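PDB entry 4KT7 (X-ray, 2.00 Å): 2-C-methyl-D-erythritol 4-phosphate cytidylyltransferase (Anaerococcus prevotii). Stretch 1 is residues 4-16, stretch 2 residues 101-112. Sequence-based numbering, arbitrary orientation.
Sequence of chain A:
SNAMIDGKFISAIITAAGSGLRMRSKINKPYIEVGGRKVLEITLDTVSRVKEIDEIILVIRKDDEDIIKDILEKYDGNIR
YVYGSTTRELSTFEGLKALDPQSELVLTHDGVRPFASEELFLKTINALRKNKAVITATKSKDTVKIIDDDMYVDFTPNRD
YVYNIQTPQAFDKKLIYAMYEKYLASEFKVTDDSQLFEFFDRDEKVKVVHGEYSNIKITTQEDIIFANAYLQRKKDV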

HETATM    1  N   MSE A   4      -6.924  30.933 -14.727  1.00 52.30           N
HETATM    2  CA  MSE A   4      -6.002  30.219 -15.617  1.00 47.85           C
HETATM    3  C   MSE A   4      -6.704  29.069 -16.340  1.00 43.95           C
HETATM    4  O   MSE A   4      -6.149  28.455 -17.256  1.00 43.53           O
ATOM      5  N   ILE A   5      -7.939  28.794 -15.933  1.00 44.00           N
ATOM      6  CA  ILE A   5      -8.734  27.745 -16.571  1.00 45.72           C
ATOM      7  C   ILE A   5     -10.040  28.316 -17.151  1.00 41.44           C
ATOM      8  O   ILE A   5     -11.131  27.806 -16.888  1.00 36.50           O
ATOM      9  N   ASP A   6      -9.895  29.387 -17.934  1.00 53.38           N
ATOM     10  CA  ASP A   6     -10.988  30.019 -18.689  1.00 56.61           C
ATOM     11  C   ASP A   6     -12.192  30.438 -17.857  1.00 53.11           C
ATOM     12  O   ASP A   6     -13.272  30.660 -18.407  1.00 58.22           O
ATOM     13  N   GLY A   7     -12.007  30.552 -16.545  1.00 48.17           N
ATOM     14  CA  GLY A   7     -13.089  30.924 -15.650  1.00 40.66           C
ATOM     15  C   GLY A   7     -14.194  29.893 -15.662  1.00 38.01           C
ATOM     16  O   GLY A   7     -15.341  30.201 -15.333  1.00 39.48           O
ATOM     17  N   LYS A   8     -13.849  28.661 -16.035  1.00 30.71           N
ATOM     18  CA  LYS A   8     -14.822  27.570 -16.069  1.00 28.70           C
ATOM     19  C   LYS A   8     -15.333  27.243 -14.678  1.00 32.16           C
ATOM     20  O   LYS A   8     -14.558  27.203 -13.720  1.00 37.04           O
ATOM     21  N   PHE A   9     -16.637  26.992 -14.589  1.00 27.65           N
ATOM     22  CA  PHE A   9     -17.314  26.602 -13.357  1.00 26.32           C
ATOM     23  C   PHE A   9     -16.825  25.217 -12.926  1.00 25.66           C
ATOM     24  O   PHE A   9     -16.867  24.271 -13.723  1.00 20.35           O
ATOM     25  N   ILE A  10     -16.383  25.097 -11.672  1.00 24.98           N
ATOM     26  CA  ILE A  10     -15.853  23.830 -11.147  1.00 23.48           C
ATOM     27  C   ILE A  10     -16.806  23.238 -10.104  1.00 31.13           C
ATOM     28  O   ILE A  10     -17.236  23.935  -9.175  1.00 24.79           O
ATOM     29  N   SER A  11     -17.157  21.961 -10.268  1.00 17.85           N
ATOM     30  CA  SER A  11     -17.987  21.266  -9.273  1.00 22.33           C
ATOM     31  C   SER A  11     -17.158  20.214  -8.553  1.00 20.48           C
ATOM     32  O   SER A  11     -16.238  19.642  -9.141  1.00 23.68           O
ATOM     33  N   ALA A  12     -17.475  19.958  -7.280  1.00 19.31           N
ATOM     34  CA  ALA A  12     -16.853  18.843  -6.563  1.00 17.59           C
ATOM     35  C   ALA A  12     -17.935  17.889  -6.100  1.00 22.88           C
ATOM     36  O   ALA A  12     -18.993  18.323  -5.621  1.00 21.09           O
ATOM     37  N   ILE A  13     -17.668  16.598  -6.282  1.00 16.24           N
ATOM     38  CA  ILE A  13     -18.538  15.528  -5.842  1.00 15.54           C
ATOM     39  C   ILE A  13     -17.800  14.769  -4.737  1.00 17.11           C
ATOM     40  O   ILE A  13     -16.762  14.163  -4.995  1.00 21.07           O
ATOM     41  N   ILE A  14     -18.321  14.829  -3.509  1.00 17.53           N
ATOM     42  CA  ILE A  14     -17.742  14.121  -2.364  1.00 24.13           C
ATOM     43  C   ILE A  14     -18.594  12.887  -2.082  1.00 29.07           C
ATOM     44  O   ILE A  14     -19.770  13.011  -1.711  1.00 28.13           O
ATOM     45  N   THR A  15     -18.041  11.693  -2.253  1.00 23.02           N
ATOM     46  CA  THR A  15     -18.861  10.511  -2.031  1.00 25.28           C
ATOM     47  C   THR A  15     -18.816  10.052  -0.581  1.00 32.18           C
ATOM     48  O   THR A  15     -17.746   9.709  -0.052  1.00 38.99           O
ATOM     49  N   ALA A  16     -19.984  10.050   0.060  1.00 29.31           N
ATOM     50  CA  ALA A  16     -20.130   9.486   1.397  1.00 23.36           C
ATOM     51  C   ALA A  16     -21.283   8.466   1.456  1.00 32.73           C
ATOM     52  O   ALA A  16     -21.978   8.355   2.470  1.00 35.41           O
ATOM     53  N   PRO A 101     -25.944  23.148 -14.375  1.00 32.74           N
ATOM     54  CA  PRO A 101     -25.850  23.109 -15.844  1.00 34.13           C
ATOM     55  C   PRO A 101     -24.609  23.823 -16.388  1.00 31.04           C
ATOM     56  O   PRO A 101     -24.142  23.513 -17.489  1.00 26.96           O
ATOM     57  N   GLN A 102     -24.080  24.769 -15.615  1.00 27.62           N
ATOM     58  CA  GLN A 102     -22.903  25.530 -16.028  1.00 28.49           C
ATOM     59  C   GLN A 102     -21.594  24.768 -15.769  1.00 26.50           C
ATOM     60  O   GLN A 102     -20.534  25.156 -16.261  1.00 30.41           O
ATOM     61  N   SER A 103     -21.663  23.662 -15.032  1.00 24.51           N
ATOM     62  CA  SER A 103     -20.436  22.953 -14.655  1.00 28.36           C
ATOM     63  C   SER A 103     -19.605  22.474 -15.862  1.00 25.30           C
ATOM     64  O   SER A 103     -20.098  21.731 -16.716  1.00 25.96           O
ATOM     65  N   GLU A 104     -18.344  22.894 -15.953  1.00 22.92           N
ATOM     66  CA  GLU A 104     -17.500  22.403 -17.044  1.00 21.80           C
ATOM     67  C   GLU A 104     -16.373  21.500 -16.574  1.00 21.06           C
ATOM     68  O   GLU A 104     -15.743  20.821 -17.388  1.00 24.12           O
ATOM     69  N   LEU A 105     -16.093  21.523 -15.275  1.00 20.88           N
ATOM     70  CA  LEU A 105     -15.018  20.704 -14.696  1.00 23.79           C
ATOM     71  C   LEU A 105     -15.517  20.047 -13.420  1.00 21.50           C
ATOM     72  O   LEU A 105     -16.247  20.674 -12.659  1.00 24.67           O
ATOM     73  N   VAL A 106     -15.150  18.789 -13.173  1.00 16.44           N
ATOM     74  CA  VAL A 106     -15.621  18.120 -11.962  1.00 15.72           C
ATOM     75  C   VAL A 106     -14.478  17.426 -11.248  1.00 27.17           C
ATOM     76  O   VAL A 106     -13.690  16.697 -11.867  1.00 18.36           O
ATOM     77  N   LEU A 107     -14.366  17.699  -9.953  1.00 15.79           N
ATOM     78  CA  LEU A 107     -13.418  17.009  -9.088  1.00 18.02           C
ATOM     79  C   LEU A 107     -14.203  16.030  -8.210  1.00 23.16           C
ATOM     80  O   LEU A 107     -15.285  16.350  -7.712  1.00 22.70           O
ATOM     81  N   THR A 108     -13.676  14.824  -8.028  1.00 21.45           N
ATOM     82  CA  THR A 108     -14.336  13.847  -7.172  1.00 19.86           C
ATOM     83  C   THR A 108     -13.409  13.560  -6.005  1.00 22.78           C
ATOM     84  O   THR A 108     -12.194  13.647  -6.160  1.00 22.16           O
ATOM     85  N   HIS A 109     -13.959  13.218  -4.844  1.00 18.10           N
ATOM     86  CA  HIS A 109     -13.110  12.878  -3.697  1.00 18.35           C
ATOM     87  C   HIS A 109     -13.889  12.021  -2.718  1.00 24.04           C
ATOM     88  O   HIS A 109     -15.103  12.227  -2.547  1.00 26.36           O
ATOM     89  N   ASP A 110     -13.195  11.071  -2.077  1.00 21.27           N
ATOM     90  CA  ASP A 110     -13.820  10.174  -1.102  1.00 18.69           C
ATOM     91  C   ASP A 110     -14.085  10.919   0.192  1.00 24.58           C
ATOM     92  O   ASP A 110     -13.159  11.480   0.798  1.00 28.71           O
ATOM     93  N   GLY A 111     -15.331  10.896   0.650  1.00 21.11           N
ATOM     94  CA  GLY A 111     -15.648  11.465   1.941  1.00 20.94           C
ATOM     95  C   GLY A 111     -14.815  10.906   3.089  1.00 27.74           C
ATOM     96  O   GLY A 111     -14.578  11.608   4.082  1.00 28.27           O
ATOM     97  N   VAL A 112     -14.360   9.657   2.974  1.00 26.43           N
ATOM     98  CA  VAL A 112     -13.559   9.066   4.049  1.00 29.02           C
ATOM     99  C   VAL A 112     -12.043   9.222   3.883  1.00 30.28           C
ATOM    100  O   VAL A 112     -11.279   8.430   4.447  1.00 26.67           O
TER

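Two neighbouring parallel strands of one sheet, one in each stretch, illustrate how backbone hydrogen bonds set the register while side chains pack on alternating faces, some against their bridge partner and others diagonally. The ladder, exemplified by Ser-11 N donating to Leu-105 O at 2.9 Å, places Ile-10, Ala-12 and Ile-14 on the same face as Leu-105, Leu-107 and His-109. There Leu-105 (m, t) is the most heavily covered residue: its CD1 lies 3.6 Å from Ile-5 CG2 and 4.0 Å from Ile-10 CG1, so one methyl joins the preceding loop to the strand. Further along, Ala-12 CB meets Leu-107 CD2 at 4.0 Å, and Ile-14 (m, m) brings CD1 to 4.0 Å from His-109 CB.

The other face mixes apolar and polar pairs. Ile-13 (m, t) extends CD1 diagonally to 3.8 Å from Val-106 CG2. Ser-11 (m) accepts a hydrogen bond from Ser-103 (t), OG to OG at 2.7 Å. A water links Thr-15 and Asp-110, donating to Asp-110 OD1 and bonding weakly to Thr-15 OG1.

Next to Ile-10 in sequence, Phe-9 (t) has its CA-to-CB bond directed toward the other stretch, and its ring lies obliquely against Gln-102 and Ser-103, its CD2 3.7 Å from Gln-102 CD. Lys-8 NZ donates to another water, which has Glu-104 O among the acceptors within its reach.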

HETATM    1  CB  MSE A   4      -4.783  29.711 -14.836  1.00 45.17           C
HETATM    2  CG  MSE A   4      -3.865  30.828 -14.327  1.00 48.91           C
HETATM    3 SE   MSE A   4      -2.841  31.691 -15.743  0.63 56.91          SE
HETATM    4  CE  MSE A   4      -1.483  30.307 -15.986  1.00 52.92           C
ATOM      5  CB  ILE A   5      -8.990  26.557 -15.606  1.00 41.96           C
ATOM      6  CG1 ILE A   5      -7.729  26.265 -14.780  1.00 44.47           C
ATOM      7  CG2 ILE A   5      -9.406  25.313 -16.386  1.00 42.15           C
ATOM      8  CD1 ILE A   5      -7.909  25.193 -13.714  1.00 47.37           C
ATOM      9  CB  ASP A   6     -11.446  29.122 -19.845  1.00 53.82           C
ATOM     10  CG  ASP A   6     -10.313  28.755 -20.776  1.00 57.61           C
ATOM     11  OD1 ASP A   6      -9.403  29.594 -20.956  1.00 62.98           O
ATOM     12  OD2 ASP A   6     -10.327  27.628 -21.317  1.00 53.55           O
ATOM     13  CB  LYS A   8     -14.211  26.309 -16.688  1.00 29.32           C
ATOM     14  CG  LYS A   8     -13.912  26.397 -18.181  1.00 34.08           C
ATOM     15  CD  LYS A   8     -12.992  25.246 -18.576  1.00 37.46           C
ATOM     16  CE  LYS A   8     -12.947  25.046 -20.076  1.00 44.29           C
ATOM     17  NZ  LYS A   8     -12.051  23.910 -20.408  1.00 47.49           N
ATOM     18  CB  PHE A   9     -18.813  26.560 -13.660  1.00 26.14           C
ATOM     19  CG  PHE A   9     -19.699  26.416 -12.458  1.00 28.26           C
ATOM     20  CD1 PHE A   9     -19.815  25.209 -11.801  1.00 25.26           C
ATOM     21  CD2 PHE A   9     -20.488  27.480 -12.037  1.00 26.02           C
ATOM     22  CE1 PHE A   9     -20.660  25.076 -10.715  1.00 26.00           C
ATOM     23  CE2 PHE A   9     -21.345  27.345 -10.950  1.00 21.88           C
ATOM     24  CZ  PHE A   9     -21.426  26.143 -10.295  1.00 26.76           C
ATOM     25  CB  ILE A  10     -14.443  24.019 -10.499  1.00 26.92           C
ATOM     26  CG1 ILE A  10     -13.462  24.638 -11.506  1.00 25.10           C
ATOM     27  CG2 ILE A  10     -13.910  22.684  -9.952  1.00 23.12           C
ATOM     28  CD1 ILE A  10     -12.080  24.977 -10.930  1.00 26.73           C
ATOM     29  CB  SER A  11     -19.161  20.550  -9.939  1.00 21.92           C
ATOM     30  OG  SER A  11     -19.936  21.448 -10.706  1.00 24.11           O
ATOM     31  CB  ALA A  12     -16.021  19.328  -5.383  1.00 19.47           C
ATOM     32  CB  ILE A  13     -18.832  14.555  -7.017  1.00 14.59           C
ATOM     33  CG1 ILE A  13     -19.650  15.260  -8.105  1.00 17.39           C
ATOM     34  CG2 ILE A  13     -19.568  13.318  -6.534  1.00 16.99           C
ATOM     35  CD1 ILE A  13     -19.910  14.395  -9.345  1.00 17.14           C
ATOM     36  CB  ILE A  14     -17.792  14.975  -1.084  1.00 31.16           C
ATOM     37  CG1 ILE A  14     -17.118  16.342  -1.282  1.00 35.80           C
ATOM     38  CG2 ILE A  14     -17.151  14.220   0.067  1.00 22.60           C
ATOM     39  CD1 ILE A  14     -15.642  16.258  -1.578  1.00 36.25           C
ATOM     40  CB  THR A  15     -18.500   9.353  -2.991  1.00 34.02           C
ATOM     41  OG1 THR A  15     -17.112   9.038  -2.857  1.00 31.33           O
ATOM     42  CG2 THR A  15     -18.803   9.743  -4.444  1.00 39.25           C
ATOM     43  CB  ALA A  16     -20.333  10.602   2.430  1.00 26.93           C
ATOM     44  CB  PRO A 101     -27.105  23.865 -16.294  1.00 34.98           C
ATOM     45  CG  PRO A 101     -28.062  23.714 -15.166  1.00 36.66           C
ATOM     46  CD  PRO A 101     -27.223  23.723 -13.923  1.00 36.95           C
ATOM     47  CB  GLN A 102     -22.897  26.889 -15.312  1.00 40.85           C
ATOM     48  CG  GLN A 102     -21.748  27.814 -15.681  1.00 49.95           C
ATOM     49  CD  GLN A 102     -21.843  29.161 -14.990  1.00 58.65           C
ATOM     50  OE1 GLN A 102     -22.910  29.546 -14.501  1.00 64.28           O
ATOM     51  NE2 GLN A 102     -20.728  29.888 -14.947  1.00 58.69           N
ATOM     52  CB  SER A 103     -20.771  21.761 -13.766  1.00 21.12           C
ATOM     53  OG  SER A 103     -19.566  21.127 -13.361  1.00 23.77           O
ATOM     54  CB  GLU A 104     -16.909  23.555 -17.851  1.00 23.90           C
ATOM     55  CG  GLU A 104     -17.920  24.358 -18.643  1.00 53.73           C
ATOM     56  CD  GLU A 104     -17.346  24.851 -19.956  1.00 57.28           C
ATOM     57  OE1 GLU A 104     -17.153  24.011 -20.867  1.00 59.86           O
ATOM     58  OE2 GLU A 104     -17.076  26.068 -20.071  1.00 54.77           O
ATOM     59  CB  LEU A 105     -13.799  21.577 -14.377  1.00 22.96           C
ATOM     60  CG  LEU A 105     -13.142  22.310 -15.544  1.00 24.46           C
ATOM     61  CD1 LEU A 105     -12.166  23.381 -15.048  1.00 26.54           C
ATOM     62  CD2 LEU A 105     -12.439  21.332 -16.482  1.00 20.78           C
ATOM     63  CB  VAL A 106     -16.777  17.123 -12.239  1.00 20.27           C
ATOM     64  CG1 VAL A 106     -16.428  16.183 -13.362  1.00 20.29           C
ATOM     65  CG2 VAL A 106     -17.136  16.331 -10.980  1.00 21.92           C
ATOM     66  CB  LEU A 107     -12.667  18.050  -8.233  1.00 18.31           C
ATOM     67  CG  LEU A 107     -11.726  17.599  -7.110  1.00 19.20           C
ATOM     68  CD1 LEU A 107     -10.560  18.588  -6.992  1.00 19.00           C
ATOM     69  CD2 LEU A 107     -12.464  17.503  -5.775  1.00 23.37           C
ATOM     70  CB  THR A 108     -14.623  12.543  -7.928  1.00 21.23           C
ATOM     71  OG1 THR A 108     -13.378  11.958  -8.364  1.00 23.63           O
ATOM     72  CG2 THR A 108     -15.468  12.842  -9.146  1.00 18.76           C
ATOM     73  CB  HIS A 109     -12.616  14.143  -2.995  1.00 16.45           C
ATOM     74  CG  HIS A 109     -11.702  13.882  -1.829  1.00 19.32           C
ATOM     75  ND1 HIS A 109     -10.383  13.486  -1.990  1.00 18.82           N
ATOM     76  CD2 HIS A 109     -11.908  13.979  -0.500  1.00 18.69           C
ATOM     77  CE1 HIS A 109      -9.821  13.372  -0.797  1.00 22.61           C
ATOM     78  NE2 HIS A 109     -10.716  13.659   0.125  1.00 19.86           N
ATOM     79  CB  ASP A 110     -12.908   8.979  -0.756  1.00 23.53           C
ATOM     80  CG  ASP A 110     -12.601   8.087  -1.951  1.00 34.15           C
ATOM     81  OD1 ASP A 110     -13.418   8.045  -2.904  1.00 36.39           O
ATOM     82  OD2 ASP A 110     -11.536   7.411  -1.923  1.00 35.61           O
ATOM     83  CB  VAL A 112     -13.907   7.573   4.297  1.00 32.82           C
ATOM     84  CG1 VAL A 112     -15.353   7.432   4.782  1.00 40.49           C
ATOM     85  CG2 VAL A 112     -13.675   6.747   3.040  1.00 24.62           C
TER
HETATM   86  O   HOH W   1     -14.064  21.769 -20.034  1.00 42.06           O
HETATM   87  O   HOH W   2     -14.480   9.541  -4.832  1.00 29.03           O